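Glucose/sorbosone dehydrogenases (Escherichia coli K12, PDB 2G8S) is a calcium-binding beta-propeller protein of the glucose/sorbosone dehydrogenase family, its chain folded into successive antiparallel sheets arranged as blades. Local coordinates at residues Asp18-Leu23 against Ile34-Gly39; Gly38-His43 against Ser51-Gly56; Arg81-Ser86 against Gly103-Asp108. All coordinates share one frame; numbering follows the deposited sequence.

Contact 1 (Asp18-Leu23 against Ile34-Gly39). With EDO (1,2-ethanediol), chain F; EDO (1,2-ethanediol), chain H.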
loop_
_atom_site.group_PDB
_atom_site.type_symbol
_atom_site.label_atom_id
_atom_site.label_comp_id
_atom_site.label_asym_id
_atom_site.label_seq_id
_atom_site.Cartn_x
_atom_site.Cartn_y
_atom_site.Cartn_z
ATOM N N ASP A 18 4.597 14.792 9.962
ATOM C CA ASP A 18 5.857 14.529 9.275
ATOM C C ASP A 18 5.789 13.228 8.471
ATOM O O ASP A 18 6.000 12.149 9.026
ATOM C CB ASP A 18 6.990 14.480 10.308
ATOM C CG ASP A 18 8.378 14.424 9.680
ATOM O OD1 ASP A 18 8.499 14.341 8.440
ATOM O OD2 ASP A 18 9.359 14.464 10.451
ATOM N N HIS A 19 5.486 13.344 7.180
ATOM C CA HIS A 19 5.406 12.194 6.268
ATOM C C HIS A 19 4.560 11.020 6.785
ATOM O O HIS A 19 5.065 9.905 6.967
ATOM C CB HIS A 19 6.810 11.752 5.861
ATOM C CG HIS A 19 7.492 12.743 4.978
ATOM N ND1 HIS A 19 8.194 13.824 5.473
ATOM C CD2 HIS A 19 7.525 12.855 3.628
ATOM C CE1 HIS A 19 8.662 14.534 4.462
ATOM N NE2 HIS A 19 8.264 13.975 3.333
ATOM N N PRO A 20 3.257 11.257 6.981
ATOM C CA PRO A 20 2.380 10.147 7.359
ATOM C C PRO A 20 2.334 9.142 6.208
ATOM O O PRO A 20 2.446 9.538 5.047
ATOM C CB PRO A 20 1.021 10.826 7.545
ATOM C CG PRO A 20 1.097 12.065 6.694
ATOM C CD PRO A 20 2.517 12.519 6.799
ATOM N N TRP A 21 2.189 7.858 6.518
ATOM C CA TRP A 21 2.157 6.841 5.468
ATOM C C TRP A 21 0.821 6.120 5.367
ATOM O O TRP A 21 0.365 5.807 4.259
ATOM C CB TRP A 21 3.279 5.816 5.658
ATOM C CG TRP A 21 3.737 5.151 4.361
ATOM C CD1 TRP A 21 4.652 5.638 3.480
ATOM C CD2 TRP A 21 3.313 3.881 3.835
ATOM N NE1 TRP A 21 4.820 4.763 2.430
ATOM C CE2 TRP A 21 4.020 3.671 2.627
ATOM C CE3 TRP A 21 2.408 2.899 4.266
ATOM C CZ2 TRP A 21 3.855 2.510 1.848
ATOM C CZ3 TRP A 21 2.234 1.750 3.485
ATOM C CH2 TRP A 21 2.953 1.571 2.293
ATOM N N ALA A 22 0.212 5.840 6.517
ATOM C CA ALA A 22 -1.034 5.072 6.552
ATOM C C ALA A 22 -1.875 5.434 7.751
ATOM O O ALA A 22 -1.389 6.023 8.720
ATOM C CB ALA A 22 -0.748 3.574 6.560
ATOM N N LEU A 23 -3.151 5.072 7.674
ATOM C CA LEU A 23 -4.032 5.199 8.824
ATOM C C LEU A 23 -4.898 3.959 9.009
ATOM O O LEU A 23 -5.177 3.231 8.047
ATOM C CB LEU A 23 -4.904 6.450 8.710
ATOM C CG LEU A 23 -6.007 6.480 7.654
ATOM C CD1 LEU A 23 -7.291 5.817 8.157
ATOM C CD2 LEU A 23 -6.293 7.911 7.218
ATOM N N ILE A 34 -2.154 6.583 13.072
ATOM C CA ILE A 34 -1.449 7.082 11.897
ATOM C C ILE A 34 0.021 6.730 12.031
ATOM O O ILE A 34 0.610 6.944 13.090
ATOM C CB ILE A 34 -1.577 8.633 11.759
ATOM C CG1 ILE A 34 -3.052 9.062 11.765
ATOM C CG2 ILE A 34 -0.866 9.128 10.497
ATOM C CD1 ILE A 34 -3.277 10.566 11.906
ATOM N N THR A 35 0.605 6.174 10.974
ATOM C CA THR A 35 2.050 5.973 10.952
ATOM C C THR A 35 2.728 7.197 10.365
ATOM O O THR A 35 2.251 7.763 9.386
ATOM C CB THR A 35 2.461 4.756 10.107
ATOM O OG1 THR A 35 1.852 4.840 8.808
ATOM C CG2 THR A 35 2.059 3.466 10.793
ATOM N N LEU A 36 3.814 7.618 11.005
ATOM C CA LEU A 36 4.683 8.653 10.465
ATOM C C LEU A 36 5.971 7.955 10.081
ATOM O O LEU A 36 6.554 7.238 10.892
ATOM C CB LEU A 36 4.952 9.743 11.500
ATOM C CG LEU A 36 3.732 10.473 12.051
ATOM C CD1 LEU A 36 4.208 11.422 13.126
ATOM C CD2 LEU A 36 2.979 11.230 10.945
ATOM N N ARG A 37 6.392 8.151 8.836
ATOM C CA ARG A 37 7.412 7.288 8.232
ATOM C C ARG A 37 8.760 7.327 8.954
ATOM O O ARG A 37 9.521 6.362 8.901
ATOM C CB ARG A 37 7.569 7.574 6.734
ATOM C CG ARG A 37 8.116 6.384 5.946
ATOM C CD ARG A 37 8.073 6.610 4.437
ATOM N NE ARG A 37 9.174 7.454 3.976
ATOM C CZ ARG A 37 9.040 8.625 3.357
ATOM N NH1 ARG A 37 7.841 9.125 3.084
ATOM N NH2 ARG A 37 10.120 9.297 2.994
ATOM N N GLY A 38 9.038 8.427 9.643
ATOM C CA GLY A 38 10.268 8.545 10.419
ATOM C C GLY A 38 10.344 7.561 11.579
ATOM O O GLY A 38 11.427 7.347 12.141
ATOM N N GLY A 39 9.202 6.970 11.948
ATOM C CA GLY A 39 9.174 5.873 12.915
ATOM C C GLY A 39 8.188 5.952 14.064
ATOM O O GLY A 39 8.236 5.115 14.967
HETATM C C1 EDO F . 0.672 3.863 1.410
HETATM O O1 EDO F . -0.395 4.750 1.734
HETATM C C2 EDO F . 0.712 3.587 -0.087
HETATM O O2 EDO F . 0.870 4.835 -0.774
HETATM C C1 EDO H . 3.612 15.633 14.771
HETATM O O1 EDO H . 4.851 15.792 15.465
HETATM C C2 EDO H . 3.739 14.552 13.702
HETATM O O2 EDO H . 4.867 14.789 12.849
HETATM O O HOH W 1 8.177 11.061 10.250
#
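P20-L23 and I34-L36 run antiparallel, their axes 4.6 Å apart and 160° between directions, as the first two strands of a four-stranded beta-propeller blade. Two amide bonds hold the middle of the hairpin: W21 N donates to T35 O and T35 N to A22 O. Beyond the strand, R37 N still reaches H19 O at 2.9 Å, which carries the pairing into the loop.

On one face of the sheet P20, L23, I34 and L36 gather. The CG2 branch of I34 and the CD2 branch of L36 both come to P20 CB, each at 3.9 Å, and L339 and Y337 of the neighbouring blade add to this apolar layer. On the other face, with A22, T35 brings a hydroxyl: OG1 sits between its own backbone N and carbonyl carbon, where A22 N makes only a weak, bent bond to it at 3.0 Å; its stronger partner is L69 O on the next blade.

In R37, CG anti to the backbone N takes CD to 3.7 Å from W21 CD1; the bend at chi3 then turns the guanidinium across H19, with the two planes 74° apart. The carbonyl oxygens of G66 and G64 accept hydrogen bonds from NE and NH2, so the arginine ties the hairpin to the loop ahead of strand 68-73. A 1,2-ethanediol lies over one face of the W21 indole. H19 is itself steadied by D18: ND1 points at OD1 over 3.0 Å, almost in the ring plane and nearly straight at 175°.

Contact 2 (Gly38-His43 against Ser51-Gly56)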
loop_
_atom_site.group_PDB
_atom_site.type_symbol
_atom_site.label_atom_id
_atom_site.label_comp_id
_atom_site.label_asym_id
_atom_site.label_seq_id
_atom_site.Cartn_x
_atom_site.Cartn_y
_atom_site.Cartn_z
ATOM N N GLY A 38 9.038 8.427 9.643
ATOM C CA GLY A 38 10.268 8.545 10.419
ATOM C C GLY A 38 10.344 7.561 11.579
ATOM O O GLY A 38 11.427 7.347 12.141
ATOM N N GLY A 39 9.202 6.970 11.948
ATOM C CA GLY A 39 9.174 5.873 12.915
ATOM C C GLY A 39 8.188 5.952 14.064
ATOM O O GLY A 39 8.236 5.115 14.967
ATOM N N GLU A 40 7.281 6.926 14.017
ATOM C CA GLU A 40 6.296 7.127 15.082
ATOM C C GLU A 40 4.911 6.637 14.687
ATOM O O GLU A 40 4.458 6.892 13.563
ATOM C CB GLU A 40 6.188 8.603 15.430
ATOM C CG GLU A 40 7.444 9.155 16.088
ATOM C CD GLU A 40 7.400 10.651 16.309
ATOM O OE1 GLU A 40 6.427 11.322 15.892
ATOM O OE2 GLU A 40 8.365 11.168 16.899
ATOM N N LEU A 41 4.261 5.947 15.625
ATOM C CA LEU A 41 2.839 5.589 15.527
ATOM C C LEU A 41 2.075 6.483 16.498
ATOM O O LEU A 41 2.417 6.560 17.672
ATOM C CB LEU A 41 2.625 4.111 15.874
ATOM C CG LEU A 41 1.197 3.539 15.789
ATOM C CD1 LEU A 41 0.665 3.541 14.351
ATOM C CD2 LEU A 41 1.129 2.135 16.360
ATOM N N ARG A 42 1.057 7.178 16.005
ATOM C CA ARG A 42 0.320 8.110 16.854
ATOM C C ARG A 42 -1.174 7.879 16.726
ATOM O O ARG A 42 -1.636 7.289 15.755
ATOM C CB ARG A 42 0.687 9.565 16.537
ATOM C CG ARG A 42 2.096 9.958 17.020
ATOM C CD ARG A 42 2.414 11.381 16.633
ATOM N NE ARG A 42 3.792 11.800 16.920
ATOM C CZ ARG A 42 4.127 12.759 17.782
ATOM N NH1 ARG A 42 3.190 13.403 18.480
ATOM N NH2 ARG A 42 5.403 13.086 17.936
ATOM N N HIS A 43 -1.912 8.306 17.741
ATOM C CA HIS A 43 -3.368 8.221 17.756
ATOM C C HIS A 43 -3.949 9.615 17.562
ATOM O O HIS A 43 -3.502 10.574 18.211
ATOM C CB HIS A 43 -3.818 7.638 19.101
ATOM C CG HIS A 43 -5.294 7.735 19.354
ATOM N ND1 HIS A 43 -5.822 8.436 20.418
ATOM C CD2 HIS A 43 -6.349 7.204 18.691
ATOM C CE1 HIS A 43 -7.141 8.331 20.402
ATOM N NE2 HIS A 43 -7.487 7.594 19.361
ATOM N N SER A 51 -1.862 12.282 19.602
ATOM C CA SER A 51 -1.157 11.768 20.776
ATOM C C SER A 51 0.353 11.813 20.607
ATOM O O SER A 51 0.862 12.005 19.500
ATOM C CB SER A 51 -1.573 10.323 21.061
ATOM O OG SER A 51 -0.923 9.404 20.180
ATOM N N ALA A 52 1.061 11.635 21.721
ATOM C CA ALA A 52 2.490 11.324 21.684
ATOM C C ALA A 52 2.676 9.963 21.007
ATOM O O ALA A 52 1.724 9.174 20.901
ATOM C CB ALA A 52 3.057 11.294 23.099
ATOM N N PRO A 53 3.904 9.671 20.544
ATOM C CA PRO A 53 4.138 8.363 19.938
ATOM C C PRO A 53 3.805 7.226 20.889
ATOM O O PRO A 53 4.114 7.303 22.084
ATOM C CB PRO A 53 5.646 8.382 19.647
ATOM C CG PRO A 53 5.956 9.823 19.476
ATOM C CD PRO A 53 5.116 10.509 20.514
ATOM N N LEU A 54 3.169 6.178 20.372
ATOM C CA LEU A 54 2.909 4.996 21.184
ATOM C C LEU A 54 4.215 4.262 21.430
ATOM O O LEU A 54 5.136 4.320 20.611
ATOM C CB LEU A 54 1.928 4.050 20.488
ATOM C CG LEU A 54 0.434 4.342 20.622
ATOM C CD1 LEU A 54 0.023 5.624 19.913
ATOM C CD2 LEU A 54 -0.363 3.172 20.088
ATOM N N SER A 55 4.305 3.590 22.569
ATOM C CA SER A 55 5.476 2.772 22.864
ATOM C C SER A 55 5.283 1.365 22.297
ATOM O O SER A 55 4.149 0.964 21.978
ATOM C CB SER A 55 5.698 2.694 24.367
ATOM O OG SER A 55 4.778 1.780 24.925
ATOM N N GLY A 56 6.385 0.620 22.164
ATOM C CA GLY A 56 6.350 -0.760 21.675
ATOM C C GLY A 56 6.403 -0.947 20.168
ATOM O O GLY A 56 6.198 -2.055 19.669
HETATM O O HOH W 2 5.663 5.374 18.095
#
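This is a strand-to-loop contact at the outer part of the same propeller blade: L41-H43 of strand 40-45 receives the chain that leaves the short last strand 49-50. A classic beta bulge, in which G39 and E40 both face L36, leads into the receiving strand. Backbone bonds at both ends, with one serine hydroxyl, make the grip. L54 N bonds to L41 O at 2.8 Å, while S51 uses both its groups on H43, N donating to the carbonyl O and OG accepting from H43 N at 2.9 Å.

R42 lies extended beside P53, and its guanidinium is covered on one face by the proline ring, with CD 3.6 Å above the plane and over the centre. Two bonds fix the rotation of this flat group: NE and NH2 both grip E40 OE1 side-on, coming from the same face of the carboxylate. At the far end NH1 reaches S51 O by a more bent bond of 2.9 Å. P53 CG also touches E40 CD, packing the proline against both members of the ion pair. On the buried side, L54 directs CD2 to L41 CD2 at 4.1 Å, and a water joins L41 N to L54 O.

Contact 3 (Arg81-Ser86 against Gly103-Asp108). With EDO (1,2-ethanediol), chain J.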
loop_
_atom_site.group_PDB
_atom_site.type_symbol
_atom_site.label_atom_id
_atom_site.label_comp_id
_atom_site.label_asym_id
_atom_site.label_seq_id
_atom_site.Cartn_x
_atom_site.Cartn_y
_atom_site.Cartn_z
ATOM N N ARG A 81 -7.461 -7.293 19.707
ATOM C CA ARG A 81 -6.797 -5.983 19.661
ATOM C C ARG A 81 -5.454 -6.009 18.924
ATOM O O ARG A 81 -4.599 -5.146 19.142
ATOM C CB ARG A 81 -6.656 -5.371 21.064
ATOM C CG ARG A 81 -8.016 -5.083 21.700
ATOM C CD ARG A 81 -7.902 -4.228 22.947
ATOM N NE ARG A 81 -7.402 -2.883 22.675
ATOM C CZ ARG A 81 -8.133 -1.873 22.201
ATOM N NH1 ARG A 81 -9.423 -2.038 21.918
ATOM N NH2 ARG A 81 -7.568 -0.690 22.009
ATOM N N ARG A 82 -5.298 -6.982 18.028
ATOM C CA ARG A 82 -4.059 -7.139 17.285
ATOM C C ARG A 82 -3.947 -6.109 16.170
ATOM O O ARG A 82 -4.891 -5.902 15.400
ATOM C CB ARG A 82 -3.952 -8.558 16.741
ATOM C CG ARG A 82 -2.682 -8.816 15.952
ATOM C CD ARG A 82 -2.680 -10.225 15.430
ATOM N NE ARG A 82 -2.501 -11.208 16.501
ATOM C CZ ARG A 82 -2.468 -12.524 16.313
ATOM N NH1 ARG A 82 -2.634 -13.026 15.095
ATOM N NH2 ARG A 82 -2.286 -13.336 17.350
ATOM N N ILE A 83 -2.788 -5.454 16.102
ATOM C CA ILE A 83 -2.485 -4.551 14.996
ATOM C C ILE A 83 -1.200 -4.993 14.314
ATOM O O ILE A 83 -0.276 -5.482 14.968
ATOM C CB ILE A 83 -2.446 -3.051 15.407
ATOM C CG1 ILE A 83 -1.219 -2.712 16.244
ATOM C CG2 ILE A 83 -3.741 -2.649 16.103
ATOM C CD1 ILE A 83 -0.901 -1.206 16.252
ATOM N N TRP A 84 -1.194 -4.875 12.990
ATOM C CA TRP A 84 -0.053 -5.248 12.165
ATOM C C TRP A 84 0.658 -4.005 11.655
ATOM O O TRP A 84 0.011 -3.006 11.315
ATOM C CB TRP A 84 -0.522 -6.085 10.968
ATOM C CG TRP A 84 -0.954 -7.482 11.312
ATOM C CD1 TRP A 84 -2.078 -7.864 12.005
ATOM C CD2 TRP A 84 -0.257 -8.689 10.983
ATOM N NE1 TRP A 84 -2.120 -9.240 12.123
ATOM C CE2 TRP A 84 -1.015 -9.771 11.502
ATOM C CE3 TRP A 84 0.934 -8.964 10.289
ATOM C CZ2 TRP A 84 -0.619 -11.112 11.335
ATOM C CZ3 TRP A 84 1.335 -10.287 10.136
ATOM C CH2 TRP A 84 0.559 -11.346 10.653
ATOM N N LEU A 85 1.988 -4.066 11.596
ATOM C CA LEU A 85 2.793 -2.973 11.045
ATOM C C LEU A 85 3.784 -3.519 10.027
ATOM O O LEU A 85 4.282 -4.646 10.167
ATOM C CB LEU A 85 3.590 -2.246 12.140
ATOM C CG LEU A 85 2.820 -1.608 13.303
ATOM C CD1 LEU A 85 3.756 -1.160 14.428
ATOM C CD2 LEU A 85 2.000 -0.415 12.804
ATOM N N SER A 86 4.070 -2.720 9.002
ATOM C CA SER A 86 5.187 -3.014 8.123
ATOM C C SER A 86 6.186 -1.865 8.170
ATOM O O SER A 86 5.837 -0.731 8.484
ATOM C CB SER A 86 4.714 -3.253 6.687
ATOM O OG SER A 86 4.158 -2.078 6.115
ATOM N N GLY A 103 1.459 -6.737 16.989
ATOM C CA GLY A 103 1.415 -6.696 18.446
ATOM C C GLY A 103 0.004 -6.385 18.875
ATOM O O GLY A 103 -0.895 -6.310 18.038
ATOM N N ARG A 104 -0.189 -6.197 20.175
ATOM C CA ARG A 104 -1.520 -5.934 20.703
ATOM C C ARG A 104 -1.635 -4.481 21.115
ATOM O O ARG A 104 -0.803 -3.973 21.862
ATOM C CB ARG A 104 -1.820 -6.855 21.897
ATOM C CG ARG A 104 -3.273 -6.801 22.354
ATOM C CD ARG A 104 -3.512 -7.606 23.625
ATOM N NE ARG A 104 -4.923 -7.583 24.039
ATOM C CZ ARG A 104 -5.464 -6.655 24.826
ATOM N NH1 ARG A 104 -4.726 -5.651 25.292
ATOM N NH2 ARG A 104 -6.758 -6.721 25.148
ATOM N N LEU A 105 -2.667 -3.798 20.626
ATOM C CA LEU A 105 -2.902 -2.412 21.014
ATOM C C LEU A 105 -3.562 -2.362 22.393
ATOM O O LEU A 105 -4.621 -2.966 22.607
ATOM C CB LEU A 105 -3.786 -1.722 19.968
ATOM C CG LEU A 105 -4.039 -0.215 20.121
ATOM C CD1 LEU A 105 -2.767 0.615 20.005
ATOM C CD2 LEU A 105 -5.093 0.253 19.127
ATOM N N SER A 106 -2.929 -1.656 23.327
ATOM C CA SER A 106 -3.478 -1.551 24.681
ATOM C C SER A 106 -4.856 -0.893 24.678
ATOM O O SER A 106 -5.182 -0.095 23.793
ATOM C CB SER A 106 -2.531 -0.790 25.608
ATOM O OG SER A 106 -2.424 0.568 25.245
ATOM N N ASP A 107 -5.661 -1.239 25.678
ATOM C CA ASP A 107 -6.998 -0.669 25.857
ATOM C C ASP A 107 -6.959 0.854 25.895
ATOM O O ASP A 107 -7.858 1.530 25.384
ATOM C CB ASP A 107 -7.616 -1.179 27.164
ATOM C CG ASP A 107 -8.010 -2.649 27.103
ATOM O OD1 ASP A 107 -8.268 -3.172 25.999
ATOM O OD2 ASP A 107 -8.079 -3.280 28.177
ATOM N N ASP A 108 -5.912 1.397 26.519
ATOM C CA ASP A 108 -5.796 2.850 26.682
ATOM C C ASP A 108 -5.090 3.566 25.524
ATOM O O ASP A 108 -4.876 4.779 25.567
ATOM C CB ASP A 108 -5.180 3.214 28.051
ATOM C CG ASP A 108 -3.680 2.951 28.135
ATOM O OD1 ASP A 108 -3.049 2.552 27.131
ATOM O OD2 ASP A 108 -3.110 3.167 29.229
HETATM C C1 EDO J . -10.198 1.206 20.387
HETATM O O1 EDO J . -9.677 1.103 21.715
HETATM C C2 EDO J . -11.645 0.731 20.369
HETATM O O2 EDO J . -11.717 -0.634 20.800
#
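R81, L105 and I83 carry this contact, at one end of the beta hairpin formed by strands 82-90 and 96-105 in the next sheet of the propeller. R81 follows the short helix 77-80 with a positive phi, and its carbonyl O takes the amide of L105, so the turn out of the helix is pinned to the opposite strand. The hydrogen-bonded pair I83 and G103 continues the ladder with bonds in both directions; R82 and R104 form the non-hydrogen-bonded pair between.

The R81 side chain bends at chi3 (65°), which turns the edge of its guanidinium to the chain leaving strand 96-105, with D107 CA over one face. NE donates to L105 O at 2.8 Å, and NH2 reaches S106 O at 3.0 Å from above the carbonyl plane. Two successive carbonyls thus hold one edge of the group, and a 1,2-ethanediol takes hydrogen bonds from NH1 and NH2. D107 adds charge rather than a directed bond: OD1 stands 3.4 Å from R81 NE but well out of the guanidinium plane. R104, extended to NE, lays one face of its guanidinium against the aliphatic part of R81, with NH2 3.5 Å from R81 CD. Its salt bridge to D107 OD1 is long, yet a carboxylate placed beside both arginines would be expected to ease their repulsion.

Across the sheet from R82 and R104, the contact is apolar. I83 turns CG2 toward L105, and L73 and L54 pack around the pair from neighbouring elements. The two side chains cross obliquely, with I83 CG2 4.0 Å from L105 CB.

Overall arrangement
Followed from the N terminus, contact 1 closes the hairpin between strands 20-25 and 32-36, and contact 2 begins where it ends, sharing G38 and G39. Contact 2 then closes the loop through strand 49-50, so the two overlap at their junction; an I34-R42 backbone pairing, probably a hydrogen bond, knits them into one sheet. Contact 3 follows in series and closes the longer hairpin of the next sheet. Although separate in sequence, contacts 2 and 3 touch: L54 CD2 meets L105 CD1 at 3.5 Å and L41 CD2 packs on I83 CD1, joining adjacent sheets. Contact 1 lies about 16 Å from contact 3, centre to centre, without touching it.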